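PDB 6Z16: multisubunit Na+/H+ antiporter, D subunit from Anoxybacillus flavithermus, which is a membrane subunit of the Mrp antiporter complex and probably takes part in exchanging sodium ions for protons across the cell membrane. Local coordinates for residues D[95-100]-D[237-241]; D[300-304]-D[337-341]; D[55-59]-D[483-489]. All blocks are in the same frame, centred on the assembly; numbering follows the deposited sequence.

Contact 1: D[95-100]-D[237-241]; sequences YSFYAI and PTPVL. With PTY (phosphatidylethanolamine), chain Z.
Pro239, in the first turn of helix 238-247, presses its ring against the C-terminal end of helix 76-99 and buries more surface here than any other residue. Tyr95, Ser96 and Ile100 make the closest contacts with that ring. Tyr95 meets it edge-on, with Pro239 CD lying in the plane of the aromatic ring and Tyr95 CD2 3.8 Å from Pro239 CB. The Tyr95 ring is brought there by CG standing opposite the backbone N (chi1 -167°), and its far end also receives the methyl of Thr238, Tyr95 CE2 to Thr238 CG2 3.7 Å. Ile100, the first residue past the helix, turns its CD1 back to within 3.9 Å of Pro239 CG. Ser96 OG lies 3.3 Å from Pro239 CB, but is hydrogen-bonded to Cys92 O in its own helix and weakly to Tyr109 OH. Tyr109, of helix 109-124, also packs on Pro239 and Ile100, so three transmembrane helices meet here. Nearby, Tyr98 OH donates a hydrogen bond of 2.7 Å to O30 of a phosphatidylethanolamine. No hydrogen bond joins the two segments. The junction therefore rests on the fit of a proline ring among carbon-rich surfaces, while the polar group of Ser96 is satisfied outside the contact, chiefly by its own helix.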
loop_
_atom_site.group_PDB
_atom_site.type_symbol
_atom_site.label_atom_id
_atom_site.label_comp_id
_atom_site.label_asym_id
_atom_site.label_seq_id
_atom_site.Cartn_x
_atom_site.Cartn_y
_atom_site.Cartn_z
ATOM N N TYR D 95 10.784 -58.379 -26.776
ATOM C CA TYR D 95 11.941 -58.464 -27.661
ATOM C C TYR D 95 12.881 -57.280 -27.458
ATOM O O TYR D 95 14.100 -57.431 -27.585
ATOM C CB TYR D 95 11.493 -58.537 -29.122
ATOM C CG TYR D 95 12.605 -58.927 -30.071
ATOM C CD1 TYR D 95 12.913 -60.257 -30.292
ATOM C CD2 TYR D 95 13.371 -57.968 -30.711
ATOM C CE1 TYR D 95 13.932 -60.618 -31.147
ATOM C CE2 TYR D 95 14.394 -58.323 -31.555
ATOM C CZ TYR D 95 14.671 -59.644 -31.768
ATOM O OH TYR D 95 15.695 -59.984 -32.614
ATOM N N SER D 96 12.333 -56.110 -27.115
ATOM C CA SER D 96 13.148 -54.939 -26.817
ATOM C C SER D 96 13.932 -55.116 -25.529
ATOM O O SER D 96 15.031 -54.568 -25.401
ATOM C CB SER D 96 12.259 -53.705 -26.714
ATOM O OG SER D 96 11.556 -53.479 -27.917
ATOM N N PHE D 97 13.357 -55.832 -24.554
ATOM C CA PHE D 97 14.090 -56.159 -23.331
ATOM C C PHE D 97 15.319 -56.986 -23.653
ATOM O O PHE D 97 16.403 -56.747 -23.110
ATOM C CB PHE D 97 13.229 -56.949 -22.341
ATOM C CG PHE D 97 12.088 -56.185 -21.738
ATOM C CD1 PHE D 97 11.987 -54.815 -21.856
ATOM C CD2 PHE D 97 11.118 -56.862 -21.024
ATOM C CE1 PHE D 97 10.933 -54.144 -21.298
ATOM C CE2 PHE D 97 10.068 -56.196 -20.464
ATOM C CZ PHE D 97 9.973 -54.837 -20.601
ATOM N N TYR D 98 15.172 -57.970 -24.536
ATOM C CA TYR D 98 16.336 -58.809 -24.823
ATOM C C TYR D 98 17.290 -58.216 -25.858
ATOM O O TYR D 98 18.464 -58.598 -25.877
ATOM C CB TYR D 98 15.897 -60.197 -25.281
ATOM C CG TYR D 98 15.254 -61.017 -24.198
ATOM C CD1 TYR D 98 16.022 -61.723 -23.286
ATOM C CD2 TYR D 98 13.875 -61.080 -24.084
ATOM C CE1 TYR D 98 15.428 -62.470 -22.295
ATOM C CE2 TYR D 98 13.277 -61.819 -23.101
ATOM C CZ TYR D 98 14.057 -62.512 -22.211
ATOM O OH TYR D 98 13.461 -63.255 -21.228
ATOM N N ALA D 99 16.835 -57.286 -26.700
ATOM C CA ALA D 99 17.546 -56.919 -27.921
ATOM C C ALA D 99 18.272 -55.582 -27.846
ATOM O O ALA D 99 19.451 -55.507 -28.203
ATOM C CB ALA D 99 16.565 -56.885 -29.093
ATOM N N ILE D 100 17.572 -54.521 -27.439
ATOM C CA ILE D 100 18.158 -53.189 -27.331
ATOM C C ILE D 100 19.231 -53.192 -26.253
ATOM O O ILE D 100 19.018 -53.703 -25.146
ATOM C CB ILE D 100 17.066 -52.155 -27.017
ATOM C CG1 ILE D 100 16.012 -52.124 -28.119
ATOM C CG2 ILE D 100 17.648 -50.777 -26.849
ATOM C CD1 ILE D 100 16.541 -51.666 -29.449
ATOM N N PRO D 237 16.690 -50.444 -36.001
ATOM C CA PRO D 237 16.899 -51.758 -35.376
ATOM C C PRO D 237 15.630 -52.600 -35.365
ATOM O O PRO D 237 14.538 -52.149 -35.710
ATOM C CB PRO D 237 17.348 -51.409 -33.955
ATOM C CG PRO D 237 17.929 -50.063 -34.071
ATOM C CD PRO D 237 17.090 -49.359 -35.087
ATOM N N THR D 238 15.799 -53.848 -34.902
ATOM C CA THR D 238 14.811 -54.895 -35.169
ATOM C C THR D 238 13.470 -54.721 -34.447
ATOM O O THR D 238 12.431 -54.840 -35.122
ATOM C CB THR D 238 15.436 -56.271 -34.903
ATOM O OG1 THR D 238 16.530 -56.482 -35.802
ATOM C CG2 THR D 238 14.415 -57.369 -35.083
ATOM N N PRO D 239 13.388 -54.458 -33.126
ATOM C CA PRO D 239 12.041 -54.280 -32.552
ATOM C C PRO D 239 11.364 -52.993 -32.989
ATOM O O PRO D 239 10.132 -52.966 -33.115
ATOM C CB PRO D 239 12.292 -54.301 -31.043
ATOM C CG PRO D 239 13.657 -53.838 -30.894
ATOM C CD PRO D 239 14.403 -54.378 -32.050
ATOM N N VAL D 240 12.148 -51.946 -33.259
ATOM C CA VAL D 240 11.617 -50.717 -33.840
ATOM C C VAL D 240 11.043 -50.995 -35.222
ATOM O O VAL D 240 9.953 -50.522 -35.572
ATOM C CB VAL D 240 12.726 -49.650 -33.890
ATOM C CG1 VAL D 240 12.222 -48.377 -34.517
ATOM C CG2 VAL D 240 13.276 -49.391 -32.507
ATOM N N LEU D 241 11.745 -51.815 -36.004
ATOM C CA LEU D 241 11.289 -52.183 -37.336
ATOM C C LEU D 241 10.044 -53.057 -37.286
ATOM O O LEU D 241 9.169 -52.944 -38.150
ATOM C CB LEU D 241 12.416 -52.892 -38.073
ATOM C CG LEU D 241 12.133 -53.395 -39.469
ATOM C CD1 LEU D 241 11.689 -52.268 -40.346
ATOM C CD2 LEU D 241 13.394 -53.998 -39.991
HETATM C C1 PTY Z . 12.671 -60.253 -18.802
HETATM C C2 PTY Z . 19.805 -60.116 -21.547
HETATM C C3 PTY Z . 18.592 -59.478 -20.846
HETATM O O4 PTY Z . 11.386 -60.763 -18.376
HETATM C C5 PTY Z . 14.941 -59.763 -17.918
HETATM C C6 PTY Z . 13.712 -60.619 -17.782
HETATM O O7 PTY Z . 14.105 -62.002 -18.042
HETATM C C8 PTY Z . 14.358 -62.785 -16.983
HETATM O O10 PTY Z . 14.322 -62.403 -15.845
HETATM C C11 PTY Z . 14.676 -64.187 -17.411
HETATM C C12 PTY Z . 13.579 -64.788 -18.279
HETATM C C13 PTY Z . 13.909 -66.169 -18.825
HETATM C C14 PTY Z . 12.919 -66.630 -19.883
HETATM C C15 PTY Z . 11.473 -66.591 -19.415
HETATM C C16 PTY Z . 10.461 -66.460 -20.537
HETATM C C17 PTY Z . 10.514 -65.116 -21.243
HETATM C C18 PTY Z . 9.441 -64.941 -22.299
HETATM C C19 PTY Z . 8.032 -65.160 -21.783
HETATM C C20 PTY Z . 7.075 -65.692 -22.835
HETATM C C21 PTY Z . 6.797 -64.732 -23.974
HETATM C C22 PTY Z . 5.896 -63.581 -23.590
HETATM C C23 PTY Z . 5.517 -62.698 -24.757
HETATM C C24 PTY Z . 4.337 -61.792 -24.470
HETATM C C30 PTY Z . 10.794 -61.631 -19.189
HETATM C C31 PTY Z . 9.389 -61.919 -18.758
HETATM O O30 PTY Z . 11.319 -62.097 -20.159
HETATM C C32 PTY Z . 8.382 -61.192 -19.634
HETATM C C33 PTY Z . 6.944 -61.640 -19.442
HETATM C C34 PTY Z . 6.013 -61.023 -20.470
HETATM C C35 PTY Z . 4.588 -61.539 -20.443
HETATM C C36 PTY Z . 3.826 -61.207 -19.175
HETATM C C37 PTY Z . 2.357 -61.600 -19.228
HETATM C C38 PTY Z . 1.593 -61.314 -17.945
HETATM P P1 PTY Z . 17.141 -60.755 -19.017
HETATM O O11 PTY Z . 17.730 -60.579 -20.476
HETATM O O12 PTY Z . 16.995 -62.251 -18.779
HETATM O O13 PTY Z . 17.957 -60.042 -18.015
HETATM O O14 PTY Z . 15.664 -60.155 -19.101
HETATM N N1 PTY Z . 20.512 -59.091 -22.319
#

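Contact 2: D[300-304]-D[337-341]; sequences VIYNI and KAMLF
An antiparallel helix-helix contact, mainly apolar but with a lysine at one end, joins 300-304 of helix 296-315 to 337-341 of helix 320-351 inside the membrane domain. The segment axes approach to 10.7 Å at 172°, and all seven touching residues are buried. Val300 places CG1 over one face of the Phe341 ring, 3.7 Å from its centroid, a CH-pi contact. Ile304 comes instead to the ring's edge, with CD1 in plane and 3.5 Å from Phe341 CE2, so the phenyl group is bounded on a face and an edge by residues one turn apart. Val300 CG1 also packs on Leu340 CB at 4.1 Å. At the other end, Lys337 bends at chi2 (-67°) and chi4 (58°), which carries NZ to the backbone carbonyl O of Asn303, 2.9 Å away, in a weak hydrogen bond. Its CD passes Ile304 CG1 at 4.0 Å. The stronger partner of NZ is Asp333, one turn earlier on the lysine's own helix, in a salt bridge. A lysine buried between transmembrane helices is consistent with the proton-translocating role of antiporter-like subunits in this family. Around the pair, helix 367-381 packs on Lys337 and Leu340, helix 405-429 on Asn303, and helix 229-234 on Ile301.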
loop_
_atom_site.group_PDB
_atom_site.type_symbol
_atom_site.label_atom_id
_atom_site.label_comp_id
_atom_site.label_asym_id
_atom_site.label_seq_id
_atom_site.Cartn_x
_atom_site.Cartn_y
_atom_site.Cartn_z
ATOM N N VAL D 300 10.956 -58.898 -46.651
ATOM C CA VAL D 300 9.805 -58.650 -45.781
ATOM C C VAL D 300 9.192 -57.269 -46.049
ATOM O O VAL D 300 7.968 -57.095 -45.958
ATOM C CB VAL D 300 10.218 -58.838 -44.308
ATOM C CG1 VAL D 300 9.017 -58.747 -43.388
ATOM C CG2 VAL D 300 10.900 -60.166 -44.126
ATOM N N ILE D 301 10.019 -56.294 -46.451
ATOM C CA ILE D 301 9.541 -54.954 -46.809
ATOM C C ILE D 301 8.629 -55.003 -48.035
ATOM O O ILE D 301 7.527 -54.426 -48.052
ATOM C CB ILE D 301 10.751 -54.023 -47.028
ATOM C CG1 ILE D 301 11.358 -53.581 -45.701
ATOM C CG2 ILE D 301 10.416 -52.832 -47.879
ATOM C CD1 ILE D 301 12.751 -53.048 -45.847
ATOM N N TYR D 302 9.060 -55.708 -49.077
ATOM C CA TYR D 302 8.196 -55.810 -50.243
ATOM C C TYR D 302 6.998 -56.720 -50.009
ATOM O O TYR D 302 5.973 -56.548 -50.678
ATOM C CB TYR D 302 9.011 -56.235 -51.455
ATOM C CG TYR D 302 9.826 -55.090 -51.999
ATOM C CD1 TYR D 302 9.232 -54.114 -52.783
ATOM C CD2 TYR D 302 11.177 -54.975 -51.731
ATOM C CE1 TYR D 302 9.960 -53.061 -53.277
ATOM C CE2 TYR D 302 11.910 -53.928 -52.218
ATOM C CZ TYR D 302 11.298 -52.975 -52.993
ATOM O OH TYR D 302 12.031 -51.928 -53.491
ATOM N N ASN D 303 7.062 -57.630 -49.031
ATOM C CA ASN D 303 5.843 -58.342 -48.656
ATOM C C ASN D 303 4.850 -57.437 -47.935
ATOM O O ASN D 303 3.633 -57.633 -48.078
ATOM C CB ASN D 303 6.151 -59.568 -47.799
ATOM C CG ASN D 303 6.846 -60.656 -48.574
ATOM O OD1 ASN D 303 7.878 -61.173 -48.170
ATOM N ND2 ASN D 303 6.305 -60.977 -49.724
ATOM N N ILE D 304 5.343 -56.451 -47.168
ATOM C CA ILE D 304 4.463 -55.415 -46.613
ATOM C C ILE D 304 3.740 -54.684 -47.734
ATOM O O ILE D 304 2.516 -54.495 -47.686
ATOM C CB ILE D 304 5.248 -54.414 -45.746
ATOM C CG1 ILE D 304 5.874 -55.061 -44.528
ATOM C CG2 ILE D 304 4.361 -53.266 -45.286
ATOM C CD1 ILE D 304 6.845 -54.133 -43.885
ATOM N N LYS D 337 3.502 -59.674 -40.067
ATOM C CA LYS D 337 4.674 -58.894 -40.444
ATOM C C LYS D 337 5.523 -58.533 -39.236
ATOM O O LYS D 337 6.764 -58.534 -39.342
ATOM C CB LYS D 337 4.268 -57.643 -41.212
ATOM C CG LYS D 337 3.606 -57.985 -42.514
ATOM C CD LYS D 337 4.564 -58.642 -43.473
ATOM C CE LYS D 337 3.788 -59.231 -44.615
ATOM N NZ LYS D 337 2.995 -58.202 -45.306
ATOM N N ALA D 338 4.890 -58.270 -38.078
ATOM C CA ALA D 338 5.681 -58.109 -36.855
ATOM C C ALA D 338 6.464 -59.382 -36.519
ATOM O O ALA D 338 7.662 -59.319 -36.183
ATOM C CB ALA D 338 4.774 -57.710 -35.695
ATOM N N MET D 339 5.816 -60.547 -36.674
ATOM C CA MET D 339 6.457 -61.839 -36.430
ATOM C C MET D 339 7.656 -62.066 -37.343
ATOM O O MET D 339 8.717 -62.522 -36.893
ATOM C CB MET D 339 5.433 -62.942 -36.658
ATOM C CG MET D 339 5.822 -64.330 -36.244
ATOM S SD MET D 339 4.649 -65.459 -36.998
ATOM C CE MET D 339 3.127 -64.810 -36.335
ATOM N N LEU D 340 7.503 -61.749 -38.629
ATOM C CA LEU D 340 8.573 -62.012 -39.583
ATOM C C LEU D 340 9.762 -61.093 -39.384
ATOM O O LEU D 340 10.904 -61.528 -39.577
ATOM C CB LEU D 340 8.052 -61.902 -41.006
ATOM C CG LEU D 340 7.153 -63.073 -41.369
ATOM C CD1 LEU D 340 6.525 -62.841 -42.705
ATOM C CD2 LEU D 340 7.961 -64.355 -41.372
ATOM N N PHE D 341 9.531 -59.836 -38.984
ATOM C CA PHE D 341 10.687 -59.004 -38.658
ATOM C C PHE D 341 11.420 -59.495 -37.418
ATOM O O PHE D 341 12.658 -59.413 -37.366
ATOM C CB PHE D 341 10.298 -57.544 -38.482
ATOM C CG PHE D 341 10.057 -56.834 -39.760
ATOM C CD1 PHE D 341 11.097 -56.647 -40.644
ATOM C CD2 PHE D 341 8.825 -56.287 -40.046
ATOM C CE1 PHE D 341 10.907 -55.977 -41.815
ATOM C CE2 PHE D 341 8.626 -55.613 -41.214
ATOM C CZ PHE D 341 9.672 -55.453 -42.102
#

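Contact 3: D[55-59]-D[483-489]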
loop_
_atom_site.group_PDB
_atom_site.type_symbol
_atom_site.label_atom_id
_atom_site.label_comp_id
_atom_site.label_asym_id
_atom_site.label_seq_id
_atom_site.Cartn_x
_atom_site.Cartn_y
_atom_site.Cartn_z
ATOM N N GLY D 55 -24.100 -51.710 -28.174
ATOM C CA GLY D 55 -23.735 -51.109 -29.443
ATOM C C GLY D 55 -22.417 -50.367 -29.540
ATOM O O GLY D 55 -21.516 -50.523 -28.711
ATOM N N ILE D 56 -22.307 -49.557 -30.589
ATOM C CA ILE D 56 -21.103 -48.785 -30.855
ATOM C C ILE D 56 -20.933 -47.700 -29.799
ATOM O O ILE D 56 -21.898 -47.041 -29.392
ATOM C CB ILE D 56 -21.192 -48.222 -32.286
ATOM C CG1 ILE D 56 -20.024 -47.305 -32.640
ATOM C CG2 ILE D 56 -22.556 -47.619 -32.552
ATOM C CD1 ILE D 56 -20.043 -46.902 -34.085
ATOM N N GLN D 57 -19.700 -47.532 -29.321
ATOM C CA GLN D 57 -19.422 -46.690 -28.164
ATOM C C GLN D 57 -18.981 -45.307 -28.623
ATOM O O GLN D 57 -17.975 -45.173 -29.322
ATOM C CB GLN D 57 -18.354 -47.329 -27.280
ATOM C CG GLN D 57 -18.768 -48.650 -26.659
ATOM C CD GLN D 57 -19.950 -48.522 -25.727
ATOM O OE1 GLN D 57 -21.050 -48.972 -26.036
ATOM N NE2 GLN D 57 -19.730 -47.901 -24.578
ATOM N N THR D 58 -19.734 -44.281 -28.237
ATOM C CA THR D 58 -19.396 -42.900 -28.552
ATOM C C THR D 58 -19.223 -42.112 -27.265
ATOM O O THR D 58 -20.047 -42.212 -26.354
ATOM C CB THR D 58 -20.472 -42.233 -29.409
ATOM O OG1 THR D 58 -21.715 -42.227 -28.700
ATOM C CG2 THR D 58 -20.649 -42.969 -30.717
ATOM N N LEU D 59 -18.158 -41.319 -27.195
ATOM C CA LEU D 59 -17.911 -40.475 -26.035
ATOM C C LEU D 59 -17.522 -39.078 -26.480
ATOM O O LEU D 59 -16.513 -38.899 -27.167
ATOM C CB LEU D 59 -16.816 -41.046 -25.139
ATOM C CG LEU D 59 -16.621 -40.153 -23.917
ATOM C CD1 LEU D 59 -17.884 -40.071 -23.076
ATOM C CD2 LEU D 59 -15.528 -40.689 -23.096
ATOM N N TYR D 483 -23.594 -45.381 -37.968
ATOM C CA TYR D 483 -22.505 -44.559 -37.453
ATOM C C TYR D 483 -22.962 -43.124 -37.227
ATOM O O TYR D 483 -22.647 -42.520 -36.199
ATOM C CB TYR D 483 -21.331 -44.587 -38.427
ATOM C CG TYR D 483 -20.065 -43.935 -37.929
ATOM C CD1 TYR D 483 -19.130 -44.656 -37.211
ATOM C CD2 TYR D 483 -19.814 -42.589 -38.156
ATOM C CE1 TYR D 483 -17.968 -44.065 -36.763
ATOM C CE2 TYR D 483 -18.669 -41.989 -37.692
ATOM C CZ TYR D 483 -17.748 -42.729 -37.003
ATOM O OH TYR D 483 -16.600 -42.119 -36.552
ATOM N N ILE D 484 -23.699 -42.553 -38.184
ATOM C CA ILE D 484 -24.091 -41.152 -38.053
ATOM C C ILE D 484 -25.350 -40.961 -37.225
ATOM O O ILE D 484 -25.688 -39.820 -36.900
ATOM C CB ILE D 484 -24.321 -40.460 -39.410
ATOM C CG1 ILE D 484 -25.581 -40.993 -40.086
ATOM C CG2 ILE D 484 -23.111 -40.647 -40.312
ATOM C CD1 ILE D 484 -26.033 -40.165 -41.260
ATOM N N GLU D 485 -26.073 -42.028 -36.892
ATOM C CA GLU D 485 -27.118 -41.921 -35.887
ATOM C C GLU D 485 -26.645 -42.358 -34.514
ATOM O O GLU D 485 -27.388 -42.206 -33.543
ATOM C CB GLU D 485 -28.351 -42.737 -36.291
ATOM C CG GLU D 485 -29.089 -42.174 -37.497
ATOM C CD GLU D 485 -30.341 -42.957 -37.849
ATOM O OE1 GLU D 485 -30.606 -43.991 -37.200
ATOM O OE2 GLU D 485 -31.060 -42.543 -38.782
ATOM N N ALA D 486 -25.434 -42.900 -34.411
ATOM C CA ALA D 486 -24.839 -43.134 -33.103
ATOM C C ALA D 486 -24.188 -41.877 -32.550
ATOM O O ALA D 486 -24.303 -41.592 -31.357
ATOM C CB ALA D 486 -23.806 -44.247 -33.186
ATOM N N VAL D 487 -23.497 -41.122 -33.399
ATOM C CA VAL D 487 -22.800 -39.926 -32.938
ATOM C C VAL D 487 -23.768 -38.761 -32.810
ATOM O O VAL D 487 -23.982 -38.224 -31.719
ATOM C CB VAL D 487 -21.645 -39.584 -33.892
ATOM C CG1 VAL D 487 -20.891 -38.375 -33.393
ATOM C CG2 VAL D 487 -20.736 -40.764 -34.061
ATOM N N LEU D 488 -24.378 -38.364 -33.923
ATOM C CA LEU D 488 -25.314 -37.247 -33.940
ATOM C C LEU D 488 -26.629 -37.702 -33.328
ATOM O O LEU D 488 -27.539 -38.132 -34.041
ATOM C CB LEU D 488 -25.518 -36.752 -35.367
ATOM C CG LEU D 488 -24.294 -36.168 -36.071
ATOM C CD1 LEU D 488 -24.602 -35.888 -37.524
ATOM C CD2 LEU D 488 -23.847 -34.910 -35.379
ATOM N N LYS D 489 -26.736 -37.595 -32.011
ATOM C CA LYS D 489 -27.927 -38.038 -31.302
ATOM C C LYS D 489 -29.004 -36.964 -31.299
ATOM O O LYS D 489 -29.602 -36.676 -30.263
ATOM C CB LYS D 489 -27.569 -38.424 -29.871
ATOM C CG LYS D 489 -26.664 -39.633 -29.771
ATOM C CD LYS D 489 -26.337 -39.943 -28.328
ATOM C CE LYS D 489 -25.398 -41.128 -28.220
ATOM N NZ LYS D 489 -25.039 -41.417 -26.804
#
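Apolar packing carries most of this contact, in which Ile56 and Thr58 face the C-terminal helix 481-487. Ile56 uses two branches: CG2 rests 3.7 Å from Ala486 CB, while CD1 reaches Tyr483 CD1 at 4.0 Å, the two side chains crossing at about a right angle. With CG1 opposite the backbone N and chi2 also extended (176° and 173°), the isoleucine reaches straight out to the tyrosine. Thr58 sets its methyl against a branch of Val487, CG2 to CG2 4.0 Å. Polar approaches are looser. Thr58 OG1 is 3.8 Å from Ala486 O, and the extended chain of Lys489 runs past the threonine in the opposite direction, bringing NZ to 3.9 Å from Thr58 OG1; no hydrogen bond spans the segments. A glycine in place of Thr58 would probably leave the Val487 methyl without its partner and open a gap beside Ala486. Gln57 and Leu59 pair through backbone hydrogen bonds with Ser74 and Leu72, and Val73 of that neighbouring strand joins the same packed face, touching Ile56, Thr58, Tyr483 and Val487. The arrangement is that of a two-stranded antiparallel beta-hairpin with a short terminal helix packed on one face.

How the contacts relate
The centre of contact 2 lies about 11 Å from the centre of the chain, that of contact 1, also buried, about 18 Å, and that of the partly buried contact 3 about 25 Å. No two contacts share a helix or strand, yet contacts 1 and 2 touch: Leu241 CD2 lies 3.6 Å from Phe341 CD1, linking helix 238-247 to helix 320-351. Contact 3 stands apart, its nearest atoms about 25 Å from contact 2, and encloses both others in the sequence between its segments. Chemistry differs with position: contact 2 holds the only hydrogen bond between paired segments, a weak one, whereas contacts 1 and 3 rely on packing, beside a lipid site in contact 1 and with an exposed lysine in contact 3.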